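Local coordinates for plasmodesmata-located protein 8 (PDB 6GRF) that probably modulates cell-to-cell trafficking at plasmodesmata and carries two tandem DUF26 domains in its extracellular part, at residues E150-G155 and S177-C182; L183-G188 and V202-C207; Y94-S99 and Y109-F114; T22-N27 and S60-L65. All blocks are in the same frame, centred on the assembly; numbering follows the deposited sequence. Where two conformers were deposited one is given.

Interaction 1: E150-G155 and S177-C182; sequences ESTQLG and SDCTAC
Glu-150, directly after helix 136-149, meets helix 176-193 through its backbone: its O lies 3.9 Å from the methyl CG2 of Thr-180. Its side chain runs on to rest against Ala-184 and Val-187, further along that helix. Thr-152 also offers its carbonyl oxygen, which faces the side chains of two consecutive helix residues, with Thr-152 O 3.7 Å from Cys-179 SG and 3.4 Å from Thr-180 OG1. The two threonine hydroxyls are engaged elsewhere, Thr-180 OG1 with Pro-176 O one turn earlier in the chain and Thr-152 OG1 with Leu-149 O. At Gln-153 the backbones draw nearest, and its O sits 3.3 Å from Cys-179 CB, with SG of the same cysteine scarcely farther away. The sulfur is directed to the loop because it stands anti to the backbone N of Cys-179 (chi1 171°). Gln-153 lies side by side with Thr-180, both pointing the same way, and its CG is 3.9 Å from Thr-180 OG1. Further on, Gly-155 forms a backbone hydrogen bond with Cys-170, the disulfide partner of Cys-179. Chemically the contact is a row of carbonyl oxygens set against a sulfur, a CB and a threonine side chain, so the attraction across it is van der Waals and weakly polar. Cys-170 adds a covalent link to the helix and a backbone bond to the loop, tying both segments to the same strand end.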
loop_
_atom_site.group_PDB
_atom_site.type_symbol
_atom_site.label_atom_id
_atom_site.label_comp_id
_atom_site.label_asym_id
_atom_site.label_seq_id
_atom_site.Cartn_x
_atom_site.Cartn_y
_atom_site.Cartn_z
ATOM N N GLU A 150 -15.101 -4.530 1.114
ATOM C CA GLU A 150 -14.735 -5.931 0.862
ATOM C C GLU A 150 -15.222 -6.431 -0.504
ATOM O O GLU A 150 -14.816 -7.501 -0.911
ATOM C CB GLU A 150 -15.442 -6.844 1.861
ATOM C CG GLU A 150 -14.643 -7.213 3.081
ATOM C CD GLU A 150 -15.423 -8.155 3.984
ATOM O OE1 GLU A 150 -16.662 -8.154 3.886
ATOM O OE2 GLU A 150 -14.801 -8.896 4.775
ATOM N N SER A 151 -16.160 -5.703 -1.130
ATOM C CA SER A 151 -16.800 -6.078 -2.401
ATOM C C SER A 151 -15.881 -5.731 -3.579
ATOM O O SER A 151 -16.062 -6.229 -4.690
ATOM C CB SER A 151 -18.205 -5.460 -2.560
ATOM O OG SER A 151 -18.216 -4.033 -2.783
ATOM N N THR A 152 -14.890 -4.881 -3.319
ATOM C CA THR A 152 -13.975 -4.405 -4.322
ATOM C C THR A 152 -13.253 -5.594 -4.976
ATOM O O THR A 152 -12.862 -6.546 -4.288
ATOM C CB THR A 152 -13.027 -3.404 -3.668
ATOM O OG1 THR A 152 -13.906 -2.476 -3.030
ATOM C CG2 THR A 152 -12.079 -2.735 -4.637
ATOM N N GLN A 153 -13.133 -5.530 -6.310
ATOM C CA GLN A 153 -12.434 -6.541 -7.138
ATOM C C GLN A 153 -11.217 -5.915 -7.837
ATOM O O GLN A 153 -10.184 -6.563 -7.993
ATOM C CB GLN A 153 -13.406 -7.140 -8.155
ATOM C CG GLN A 153 -14.426 -8.078 -7.533
ATOM C CD GLN A 153 -15.437 -8.602 -8.524
ATOM O OE1 GLN A 153 -15.273 -8.522 -9.736
ATOM N NE2 GLN A 153 -16.516 -9.146 -8.008
ATOM N N LEU A 154 -11.357 -4.659 -8.268
ATOM C CA LEU A 154 -10.312 -3.874 -8.940
ATOM C C LEU A 154 -10.287 -2.478 -8.324
ATOM O O LEU A 154 -11.330 -1.918 -8.022
ATOM C CB LEU A 154 -10.631 -3.711 -10.427
ATOM C CG LEU A 154 -10.801 -4.986 -11.237
ATOM C CD1 LEU A 154 -11.578 -4.703 -12.513
ATOM C CD2 LEU A 154 -9.448 -5.602 -11.545
ATOM N N GLY A 155 -9.091 -1.911 -8.208
ATOM C CA GLY A 155 -8.917 -0.506 -7.888
ATOM C C GLY A 155 -9.327 -0.190 -6.459
ATOM O O GLY A 155 -8.852 -0.827 -5.522
ATOM N N SER A 177 -10.172 -12.104 -7.677
ATOM C CA SER A 177 -10.399 -13.063 -6.603
ATOM C C SER A 177 -9.447 -12.770 -5.436
ATOM O O SER A 177 -9.852 -12.779 -4.264
ATOM C CB SER A 177 -10.224 -14.470 -7.103
ATOM O OG SER A 177 -10.964 -14.669 -8.297
ATOM N N ASP A 178 -8.176 -12.508 -5.772
ATOM C CA ASP A 178 -7.145 -12.278 -4.772
ATOM C C ASP A 178 -7.355 -10.920 -4.087
ATOM O O ASP A 178 -7.076 -10.785 -2.926
ATOM C CB ASP A 178 -5.742 -12.412 -5.368
ATOM C CG ASP A 178 -5.302 -13.849 -5.616
ATOM O OD1 ASP A 178 -5.851 -14.776 -4.965
ATOM O OD2 ASP A 178 -4.385 -14.034 -6.443
ATOM N N CYS A 179 -7.814 -9.915 -4.835
ATOM C CA CYS A 179 -8.158 -8.616 -4.275
ATOM C C CYS A 179 -9.270 -8.772 -3.224
ATOM O O CYS A 179 -9.129 -8.266 -2.113
ATOM C CB CYS A 179 -8.560 -7.633 -5.368
ATOM S SG CYS A 179 -9.238 -6.079 -4.731
ATOM N N THR A 180 -10.326 -9.530 -3.559
ATOM C CA THR A 180 -11.455 -9.787 -2.633
ATOM C C THR A 180 -10.936 -10.418 -1.328
ATOM O O THR A 180 -11.293 -9.982 -0.247
ATOM C CB THR A 180 -12.536 -10.660 -3.292
ATOM O OG1 THR A 180 -13.006 -9.959 -4.439
ATOM C CG2 THR A 180 -13.715 -10.975 -2.394
ATOM N N ALA A 181 -10.086 -11.449 -1.451
ATOM C CA ALA A 181 -9.521 -12.182 -0.306
ATOM C C ALA A 181 -8.613 -11.265 0.526
ATOM O O ALA A 181 -8.628 -11.330 1.754
ATOM C CB ALA A 181 -8.773 -13.403 -0.801
ATOM N N CYS A 182 -7.827 -10.412 -0.142
ATOM C CA CYS A 182 -6.931 -9.510 0.540
ATOM C C CYS A 182 -7.746 -8.518 1.386
ATOM O O CYS A 182 -7.443 -8.294 2.555
ATOM C CB CYS A 182 -6.028 -8.790 -0.457
ATOM S SG CYS A 182 -4.664 -7.865 0.302
#

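Interaction 2: L183-G188 and V202-C207; sequences LAESVG and VYLAQC
Ser-186 and Leu-204 meet where helix 176-193 packs on the antiparallel sheet of the second Gnk2-homologous domain, next to the Cys-182 to Cys-207 disulfide. The helix segment and strand 202-204 run in roughly opposed directions, at 144°, with their axes 8.4 Å apart. Ser-186 OG projects among the sheet side chains: it is 3.6 Å from Leu-204 CG, 4.0 Å from Val-202 CG1 and 3.8 Å from Cys-207 SG. This hydroxyl is buried by apolar groups and sulfur and has no hydrogen-bond partner in the model. Next to the serine in sequence, Glu-185 crosses Leu-204 at about a right angle and lays the aliphatic part of its chain on it, CG reaching Leu-204 CD1 at 3.8 Å. A turn earlier, Leu-183 CD2 packs on Cys-207 CB at 3.9 Å, and the same leucine also touches Ala-168 and Cys-170 of strand 164-170. Cys-207 has SG between its backbone N and carbonyl carbon (chi1 63°), which carries the sulfur to 3.7 Å from Leu-183 N. A helix laid on a five-stranded antiparallel sheet and tied to it by a disulfide is the arrangement of the cysteine-rich DUF26 (Gnk2-like) domain.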
loop_
_atom_site.group_PDB
_atom_site.type_symbol
_atom_site.label_atom_id
_atom_site.label_comp_id
_atom_site.label_asym_id
_atom_site.label_seq_id
_atom_site.Cartn_x
_atom_site.Cartn_y
_atom_site.Cartn_z
ATOM N N LEU A 183 -8.781 -7.925 0.783
ATOM C CA LEU A 183 -9.608 -6.924 1.483
ATOM C C LEU A 183 -10.420 -7.599 2.591
ATOM O O LEU A 183 -10.581 -7.020 3.651
ATOM C CB LEU A 183 -10.511 -6.193 0.485
ATOM C CG LEU A 183 -9.772 -5.213 -0.420
ATOM C CD1 LEU A 183 -10.704 -4.594 -1.439
ATOM C CD2 LEU A 183 -9.088 -4.144 0.401
ATOM N N ALA A 184 -10.876 -8.832 2.353
ATOM C CA ALA A 184 -11.573 -9.616 3.385
ATOM C C ALA A 184 -10.682 -9.735 4.626
ATOM O O ALA A 184 -11.138 -9.524 5.730
ATOM C CB ALA A 184 -11.974 -10.981 2.867
ATOM N N GLU A 185 -9.395 -10.030 4.425
ATOM C CA GLU A 185 -8.459 -10.119 5.530
ATOM C C GLU A 185 -8.257 -8.741 6.187
ATOM O O GLU A 185 -8.113 -8.669 7.387
ATOM C CB GLU A 185 -7.132 -10.719 5.050
ATOM C CG GLU A 185 -6.087 -10.873 6.149
ATOM C CD GLU A 185 -6.381 -11.959 7.168
ATOM O OE1 GLU A 185 -7.374 -12.693 6.976
ATOM O OE2 GLU A 185 -5.607 -12.076 8.148
ATOM N N SER A 186 -8.182 -7.666 5.396
ATOM C CA SER A 186 -8.023 -6.296 5.927
ATOM C C SER A 186 -9.130 -5.959 6.929
ATOM O O SER A 186 -8.878 -5.429 7.996
ATOM C CB SER A 186 -8.066 -5.277 4.837
ATOM O OG SER A 186 -6.763 -4.963 4.416
ATOM N N VAL A 187 -10.359 -6.233 6.511
ATOM C CA VAL A 187 -11.547 -5.863 7.242
ATOM C C VAL A 187 -11.598 -6.685 8.529
ATOM O O VAL A 187 -11.886 -6.143 9.608
ATOM C CB VAL A 187 -12.792 -6.044 6.353
ATOM C CG1 VAL A 187 -14.080 -6.221 7.147
ATOM C CG2 VAL A 187 -12.894 -4.887 5.370
ATOM N N GLY A 188 -11.311 -7.985 8.403
ATOM C CA GLY A 188 -11.174 -8.853 9.560
ATOM C C GLY A 188 -10.227 -8.246 10.579
ATOM O O GLY A 188 -10.495 -8.244 11.771
ATOM N N VAL A 202 -5.699 -0.429 8.215
ATOM C CA VAL A 202 -4.903 -1.634 8.109
ATOM C C VAL A 202 -4.300 -1.731 6.704
ATOM O O VAL A 202 -5.008 -1.638 5.684
ATOM C CB VAL A 202 -5.735 -2.881 8.445
ATOM C CG1 VAL A 202 -5.094 -4.151 7.912
ATOM C CG2 VAL A 202 -5.965 -2.979 9.940
ATOM N N TYR A 203 -2.979 -1.942 6.666
ATOM C CA TYR A 203 -2.232 -2.084 5.432
ATOM C C TYR A 203 -1.620 -3.484 5.391
ATOM O O TYR A 203 -0.839 -3.836 6.262
ATOM C CB TYR A 203 -1.139 -1.026 5.336
ATOM C CG TYR A 203 -1.650 0.386 5.258
ATOM C CD1 TYR A 203 -1.808 1.017 4.039
ATOM C CD2 TYR A 203 -1.968 1.093 6.402
ATOM C CE1 TYR A 203 -2.282 2.314 3.956
ATOM C CE2 TYR A 203 -2.447 2.388 6.338
ATOM C CZ TYR A 203 -2.612 2.994 5.110
ATOM O OH TYR A 203 -3.071 4.269 5.037
ATOM N N LEU A 204 -2.035 -4.273 4.400
ATOM C CA LEU A 204 -1.439 -5.563 4.135
ATOM C C LEU A 204 -0.477 -5.412 2.957
ATOM O O LEU A 204 -0.356 -4.341 2.388
ATOM C CB LEU A 204 -2.545 -6.576 3.832
ATOM C CG LEU A 204 -3.662 -6.647 4.870
ATOM C CD1 LEU A 204 -4.594 -7.802 4.560
ATOM C CD2 LEU A 204 -3.096 -6.772 6.278
ATOM N N ALA A 205 0.207 -6.505 2.614
ATOM C CA ALA A 205 1.222 -6.496 1.557
ATOM C C ALA A 205 0.646 -5.990 0.225
ATOM O O ALA A 205 1.328 -5.250 -0.477
ATOM C CB ALA A 205 1.821 -7.873 1.416
ATOM N N GLN A 206 -0.600 -6.358 -0.110
ATOM C CA GLN A 206 -1.137 -6.122 -1.469
ATOM C C GLN A 206 -2.455 -5.311 -1.474
ATOM O O GLN A 206 -3.067 -5.125 -2.540
ATOM C CB GLN A 206 -1.329 -7.471 -2.158
ATOM C CG GLN A 206 -0.031 -8.236 -2.402
ATOM C CD GLN A 206 0.574 -7.909 -3.746
ATOM O OE1 GLN A 206 0.662 -6.749 -4.137
ATOM N NE2 GLN A 206 0.969 -8.940 -4.479
ATOM N N CYS A 207 -2.883 -4.802 -0.313
ATOM C CA CYS A 207 -4.111 -4.001 -0.222
ATOM C C CYS A 207 -4.124 -3.230 1.096
ATOM O O CYS A 207 -3.293 -3.483 1.976
ATOM C CB CYS A 207 -5.359 -4.869 -0.327
ATOM S SG CYS A 207 -5.562 -6.071 1.016
#

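Interaction 3: Y94-S99 and Y109-F114; sequences YSYGAS and YETNDF
Tyr-109 O is held by two groups of the facing segment: Ala-98 N donates a nearly straight hydrogen bond of 3.0 Å to it (164° at the hydrogen), and a CA-H of Gly-97 makes a longer contact, CA lying 3.3 Å from the same oxygen. The return bond runs from Tyr-109 N to Ala-98 O, also 3.0 Å, making Ala-98 and Tyr-109 an antiparallel hydrogen-bonded pair. The Tyr-109 side chain then folds back across its partner. Its CG stands between the backbone N and the carbonyl carbon (chi1 73°), and the ring comes to lie with Ala-98 N over the centre of one face. Ala-98 CB packs at 3.7 Å from CE2 of that ring. This pairing belongs to the hairpin of strands 98-102 and 105-110, inside the five-stranded antiparallel sheet of the first Gnk2-homologous domain, with 105-110 as its central strand; Ile-88 of helix 74-91 touches both side chains. At the ring's edge, in its plane, Ser-95 O is 3.0 Å from Tyr-109 OH, close enough for a hydrogen bond, though the hydroxyl proton has another acceptor within reach; Arg-28 NE is a further partner. Tyr-96 O lies at the same edge, 3.5 Å from Tyr-109 CE1, buried and with no hydrogen-bonding partner in the model. Thr-111 CG2 approaches Tyr-96 CD2 obliquely in one of two modelled conformations, so this contact is less certain, while Phe-24 meets the Tyr-96 ring edge-to-face.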
loop_
_atom_site.group_PDB
_atom_site.type_symbol
_atom_site.label_atom_id
_atom_site.label_comp_id
_atom_site.label_asym_id
_atom_site.label_seq_id
_atom_site.Cartn_x
_atom_site.Cartn_y
_atom_site.Cartn_z
ATOM N N TYR A 94 20.599 0.879 1.770
ATOM C CA TYR A 94 21.318 -0.187 1.077
ATOM C C TYR A 94 20.572 -1.508 1.245
ATOM O O TYR A 94 21.187 -2.543 1.412
ATOM C CB TYR A 94 22.756 -0.266 1.591
ATOM C CG TYR A 94 23.640 0.831 1.060
ATOM C CD1 TYR A 94 24.112 0.790 -0.241
ATOM C CD2 TYR A 94 23.968 1.928 1.835
ATOM C CE1 TYR A 94 24.906 1.800 -0.756
ATOM C CE2 TYR A 94 24.776 2.941 1.342
ATOM C CZ TYR A 94 25.241 2.881 0.040
ATOM O OH TYR A 94 26.030 3.877 -0.458
ATOM N N SER A 95 19.238 -1.442 1.179
ATOM C CA SER A 95 18.387 -2.589 1.397
ATOM C C SER A 95 18.154 -3.317 0.073
ATOM O O SER A 95 17.966 -2.683 -0.966
ATOM C CB SER A 95 17.093 -2.180 2.037
ATOM O OG SER A 95 17.344 -1.606 3.313
ATOM N N TYR A 96 18.187 -4.653 0.141
ATOM C CA TYR A 96 17.825 -5.526 -0.975
ATOM C C TYR A 96 16.321 -5.447 -1.234
ATOM O O TYR A 96 15.874 -5.712 -2.332
ATOM C CB TYR A 96 18.230 -6.977 -0.697
ATOM C CG TYR A 96 19.648 -7.319 -1.083
ATOM C CD1 TYR A 96 20.585 -7.692 -0.134
ATOM C CD2 TYR A 96 20.058 -7.256 -2.405
ATOM C CE1 TYR A 96 21.886 -8.006 -0.486
ATOM C CE2 TYR A 96 21.355 -7.565 -2.775
ATOM C CZ TYR A 96 22.272 -7.943 -1.811
ATOM O OH TYR A 96 23.551 -8.242 -2.171
ATOM N N GLY A 97 15.556 -5.115 -0.189
ATOM C CA GLY A 97 14.119 -4.967 -0.263
ATOM C C GLY A 97 13.647 -3.787 0.569
ATOM O O GLY A 97 14.238 -3.474 1.614
ATOM N N ALA A 98 12.595 -3.119 0.089
ATOM C CA ALA A 98 12.056 -1.940 0.743
ATOM C C ALA A 98 10.626 -1.698 0.268
ATOM O O ALA A 98 10.265 -2.012 -0.875
ATOM C CB ALA A 98 12.916 -0.732 0.458
ATOM N N SER A 99 9.818 -1.135 1.163
ATOM C CA SER A 99 8.502 -0.652 0.799
ATOM C C SER A 99 8.231 0.664 1.537
ATOM O O SER A 99 8.794 0.925 2.605
ATOM C CB SER A 99 7.456 -1.689 1.067
ATOM O OG SER A 99 7.380 -1.956 2.453
ATOM N N TYR A 109 10.052 -2.747 -3.782
ATOM C CA TYR A 109 10.943 -3.580 -4.558
ATOM C C TYR A 109 11.580 -4.636 -3.652
ATOM O O TYR A 109 11.730 -4.432 -2.457
ATOM C CB TYR A 109 11.985 -2.714 -5.266
ATOM C CG TYR A 109 13.031 -2.141 -4.345
ATOM C CD1 TYR A 109 14.121 -2.910 -3.959
ATOM C CD2 TYR A 109 12.952 -0.838 -3.880
ATOM C CE1 TYR A 109 15.092 -2.412 -3.113
ATOM C CE2 TYR A 109 13.924 -0.319 -3.033
ATOM C CZ TYR A 109 14.989 -1.116 -2.643
ATOM O OH TYR A 109 15.970 -0.660 -1.815
ATOM N N GLU A 110 11.946 -5.770 -4.257
ATOM C CA GLU A 110 12.654 -6.846 -3.575
ATOM C C GLU A 110 13.517 -7.609 -4.589
ATOM O O GLU A 110 13.396 -7.407 -5.801
ATOM C CB GLU A 110 11.694 -7.851 -2.934
ATOM C CG GLU A 110 10.339 -7.295 -2.555
ATOM C CD GLU A 110 9.930 -7.592 -1.126
ATOM O OE1 GLU A 110 9.560 -6.630 -0.402
ATOM O OE2 GLU A 110 9.979 -8.784 -0.750
ATOM N N THR A 111 14.317 -8.542 -4.064
ATOM C CA THR A 111 15.162 -9.451 -4.829
ATOM C C THR A 111 14.403 -10.737 -5.178
ATOM O O THR A 111 14.883 -11.543 -5.948
ATOM C CB THR A 111 16.420 -9.843 -4.043
ATOM O OG1 THR A 111 16.001 -10.475 -2.832
ATOM C CG2 THR A 111 17.317 -8.668 -3.730
ATOM N N ASN A 112 13.238 -10.949 -4.561
ATOM C CA ASN A 112 12.403 -12.133 -4.836
ATOM C C ASN A 112 11.186 -11.692 -5.657
ATOM O O ASN A 112 10.701 -10.571 -5.516
ATOM C CB ASN A 112 11.934 -12.858 -3.567
ATOM C CG ASN A 112 12.842 -12.656 -2.369
ATOM O OD1 ASN A 112 13.944 -13.207 -2.310
ATOM N ND2 ASN A 112 12.384 -11.857 -1.411
ATOM N N ASP A 113 10.693 -12.594 -6.504
ATOM C CA ASP A 113 9.628 -12.292 -7.409
ATOM C C ASP A 113 8.303 -12.483 -6.669
ATOM O O ASP A 113 7.765 -13.574 -6.640
ATOM C CB ASP A 113 9.696 -13.169 -8.655
ATOM C CG ASP A 113 8.574 -12.905 -9.643
ATOM O OD1 ASP A 113 7.797 -11.966 -9.413
ATOM O OD2 ASP A 113 8.489 -13.649 -10.631
ATOM N N PHE A 114 7.792 -11.391 -6.102
ATOM C CA PHE A 114 6.541 -11.378 -5.340
ATOM C C PHE A 114 5.359 -10.939 -6.220
ATOM O O PHE A 114 4.210 -10.935 -5.749
ATOM C CB PHE A 114 6.673 -10.412 -4.164
ATOM C CG PHE A 114 6.697 -8.964 -4.582
ATOM C CD1 PHE A 114 7.891 -8.340 -4.909
ATOM C CD2 PHE A 114 5.527 -8.224 -4.662
ATOM C CE1 PHE A 114 7.914 -7.007 -5.292
ATOM C CE2 PHE A 114 5.548 -6.898 -5.061
ATOM C CZ PHE A 114 6.743 -6.289 -5.372
#

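Interaction 4: T22-N27 and S60-L65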
loop_
_atom_site.group_PDB
_atom_site.type_symbol
_atom_site.label_atom_id
_atom_site.label_comp_id
_atom_site.label_asym_id
_atom_site.label_seq_id
_atom_site.Cartn_x
_atom_site.Cartn_y
_atom_site.Cartn_z
ATOM N N THR A 22 27.674 -2.804 -7.327
ATOM C CA THR A 22 27.270 -4.145 -7.673
ATOM C C THR A 22 26.174 -4.062 -8.730
ATOM O O THR A 22 25.511 -3.037 -8.864
ATOM C CB THR A 22 26.826 -4.924 -6.429
ATOM O OG1 THR A 22 25.783 -4.195 -5.772
ATOM C CG2 THR A 22 27.975 -5.182 -5.477
ATOM N N PRO A 23 25.995 -5.112 -9.555
ATOM C CA PRO A 23 24.858 -5.184 -10.470
ATOM C C PRO A 23 23.492 -4.911 -9.818
ATOM O O PRO A 23 22.651 -4.285 -10.436
ATOM C CB PRO A 23 24.939 -6.623 -10.996
ATOM C CG PRO A 23 26.424 -6.930 -10.972
ATOM C CD PRO A 23 26.933 -6.235 -9.729
ATOM N N PHE A 24 23.291 -5.360 -8.575
ATOM C CA PHE A 24 22.039 -5.101 -7.901
ATOM C C PHE A 24 21.827 -3.591 -7.707
ATOM O O PHE A 24 20.714 -3.105 -7.925
ATOM C CB PHE A 24 21.917 -5.840 -6.570
ATOM C CG PHE A 24 20.595 -5.545 -5.908
ATOM C CD1 PHE A 24 20.465 -4.483 -5.024
ATOM C CD2 PHE A 24 19.460 -6.264 -6.244
ATOM C CE1 PHE A 24 19.237 -4.188 -4.447
ATOM C CE2 PHE A 24 18.234 -5.971 -5.663
ATOM C CZ PHE A 24 18.123 -4.931 -4.767
ATOM N N GLU A 25 22.865 -2.854 -7.291
ATOM C CA GLU A 25 22.730 -1.404 -7.118
ATOM C C GLU A 25 22.266 -0.783 -8.444
ATOM O O GLU A 25 21.356 0.045 -8.454
ATOM C CB GLU A 25 24.027 -0.746 -6.633
ATOM C CG GLU A 25 23.864 0.737 -6.312
ATOM C CD GLU A 25 25.064 1.453 -5.704
ATOM O OE1 GLU A 25 26.201 1.152 -6.111
ATOM O OE2 GLU A 25 24.858 2.332 -4.834
ATOM N N SER A 26 22.900 -1.189 -9.550
ATOM C CA SER A 26 22.559 -0.715 -10.903
ATOM C C SER A 26 21.104 -1.046 -11.244
ATOM O O SER A 26 20.388 -0.226 -11.818
ATOM C CB SER A 26 23.475 -1.315 -11.942
ATOM O OG SER A 26 24.801 -0.860 -11.758
ATOM N N ASN A 27 20.698 -2.274 -10.917
ATOM C CA ASN A 27 19.375 -2.789 -11.258
ATOM C C ASN A 27 18.302 -2.012 -10.473
ATOM O O ASN A 27 17.236 -1.683 -11.008
ATOM C CB ASN A 27 19.308 -4.307 -11.051
ATOM C CG ASN A 27 20.068 -5.079 -12.116
ATOM O OD1 ASN A 27 20.391 -4.531 -13.164
ATOM N ND2 ASN A 27 20.322 -6.353 -11.866
ATOM N N SER A 60 21.896 -9.805 -8.238
ATOM C CA SER A 60 20.505 -10.137 -8.157
ATOM C C SER A 60 19.644 -9.206 -9.023
ATOM O O SER A 60 19.938 -8.018 -9.233
ATOM C CB SER A 60 20.042 -10.106 -6.720
ATOM O OG SER A 60 20.844 -10.953 -5.913
ATOM N N ALA A 61 18.546 -9.796 -9.492
ATOM C CA ALA A 61 17.476 -9.127 -10.143
ATOM C C ALA A 61 16.708 -8.274 -9.123
ATOM O O ALA A 61 16.767 -8.512 -7.917
ATOM C CB ALA A 61 16.588 -10.161 -10.778
ATOM N N VAL A 62 16.022 -7.250 -9.636
ATOM C CA VAL A 62 15.080 -6.447 -8.872
ATOM C C VAL A 62 13.675 -6.700 -9.418
ATOM O O VAL A 62 13.479 -6.730 -10.633
ATOM C CB VAL A 62 15.388 -4.944 -8.951
ATOM C CG1 VAL A 62 14.391 -4.148 -8.124
ATOM C CG2 VAL A 62 16.802 -4.630 -8.523
ATOM N N PHE A 63 12.716 -6.831 -8.496
ATOM C CA PHE A 63 11.305 -6.925 -8.789
ATOM C C PHE A 63 10.601 -5.850 -7.963
ATOM O O PHE A 63 10.913 -5.681 -6.789
ATOM C CB PHE A 63 10.732 -8.292 -8.403
ATOM C CG PHE A 63 11.372 -9.481 -9.078
ATOM C CD1 PHE A 63 10.967 -9.890 -10.336
ATOM C CD2 PHE A 63 12.365 -10.211 -8.437
ATOM C CE1 PHE A 63 11.550 -10.995 -10.943
ATOM C CE2 PHE A 63 12.958 -11.308 -9.048
ATOM C CZ PHE A 63 12.539 -11.703 -10.297
ATOM N N GLY A 64 9.685 -5.115 -8.583
ATOM C CA GLY A 64 9.019 -4.059 -7.865
ATOM C C GLY A 64 7.774 -3.574 -8.568
ATOM O O GLY A 64 7.494 -3.979 -9.691
ATOM N N LEU A 65 7.035 -2.704 -7.863
ATOM C CA LEU A 65 5.850 -2.052 -8.378
ATOM C C LEU A 65 5.617 -0.741 -7.619
ATOM O O LEU A 65 6.249 -0.465 -6.590
ATOM C CB LEU A 65 4.646 -2.999 -8.263
ATOM C CG LEU A 65 4.340 -3.584 -6.878
ATOM C CD1 LEU A 65 3.810 -2.545 -5.904
ATOM C CD2 LEU A 65 3.352 -4.718 -6.999
#
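The Phe-24 ring turns its edge to the backbone of segment 60-65, with Ala-61 O in the ring plane, 3.7 Å from CE2, and Ser-60 O near that plane, 3.5 Å from CD2. Both oxygens therefore meet the polarised C-H bonds of the rim. Val-62 CG2 comes in obliquely, 3.5 Å from Phe-24 CE2, and the two side chains cross at about a right angle. Elsewhere the ring meets that of Tyr-18, with the planes inclined at about 55°. Phe-24 CG is anti to the backbone N (chi1 -180°), which carries the start of the ring toward segment 60-65. The second flat group, the amide of Asn-27, lies one turn on. Asn-27 ND2 donates to Ser-60 O over 3.1 Å, with 163° at the hydrogen, and the oxygen lies practically in the amide's own plane. Seen from the carbonyl, however, the donor sits well above its plane. Ser-60 O is thus gripped by an N-H and bordered by the phenylalanine rim. Asn-27 CB also packs on the valine, 3.6 Å from Val-62 CG2, so this one methyl is shared by Phe-24 and Asn-27. Ser-60 OG bonds outside the contact, to Ser-53 OG and Ser-57 O, and the side chain of Ala-61 is about 7 Å from a bound N-acetylglucosamine. The first turn of helix 23-39 thereby joins the lead-in and first residue of strand 62-68, the helix-on-antiparallel-sheet packing of the Gnk2-like DUF26 fold.

How the interactions relate
Along the chain the four contacts follow in series, none nesting or crossing. Interaction 4 comes first, closing a loop of 32 residues between helix 23-39 and strand 62-68; interaction 3 then closes a short hairpin of 9. Both serve the first Gnk2-homologous domain: strands 62-68 and 105-110 are neighbours, and Phe-24 packs against Tyr-96. In the second domain, interaction 1 closes 21 residues and interaction 2 closes 13, both using helix 176-193, and the Cys-182 to Cys-207 disulfide links them directly. Between the domains, Gln-206 of interaction 2 packs on Phe-114 of interaction 3, while interactions 1 and 4 stay apart.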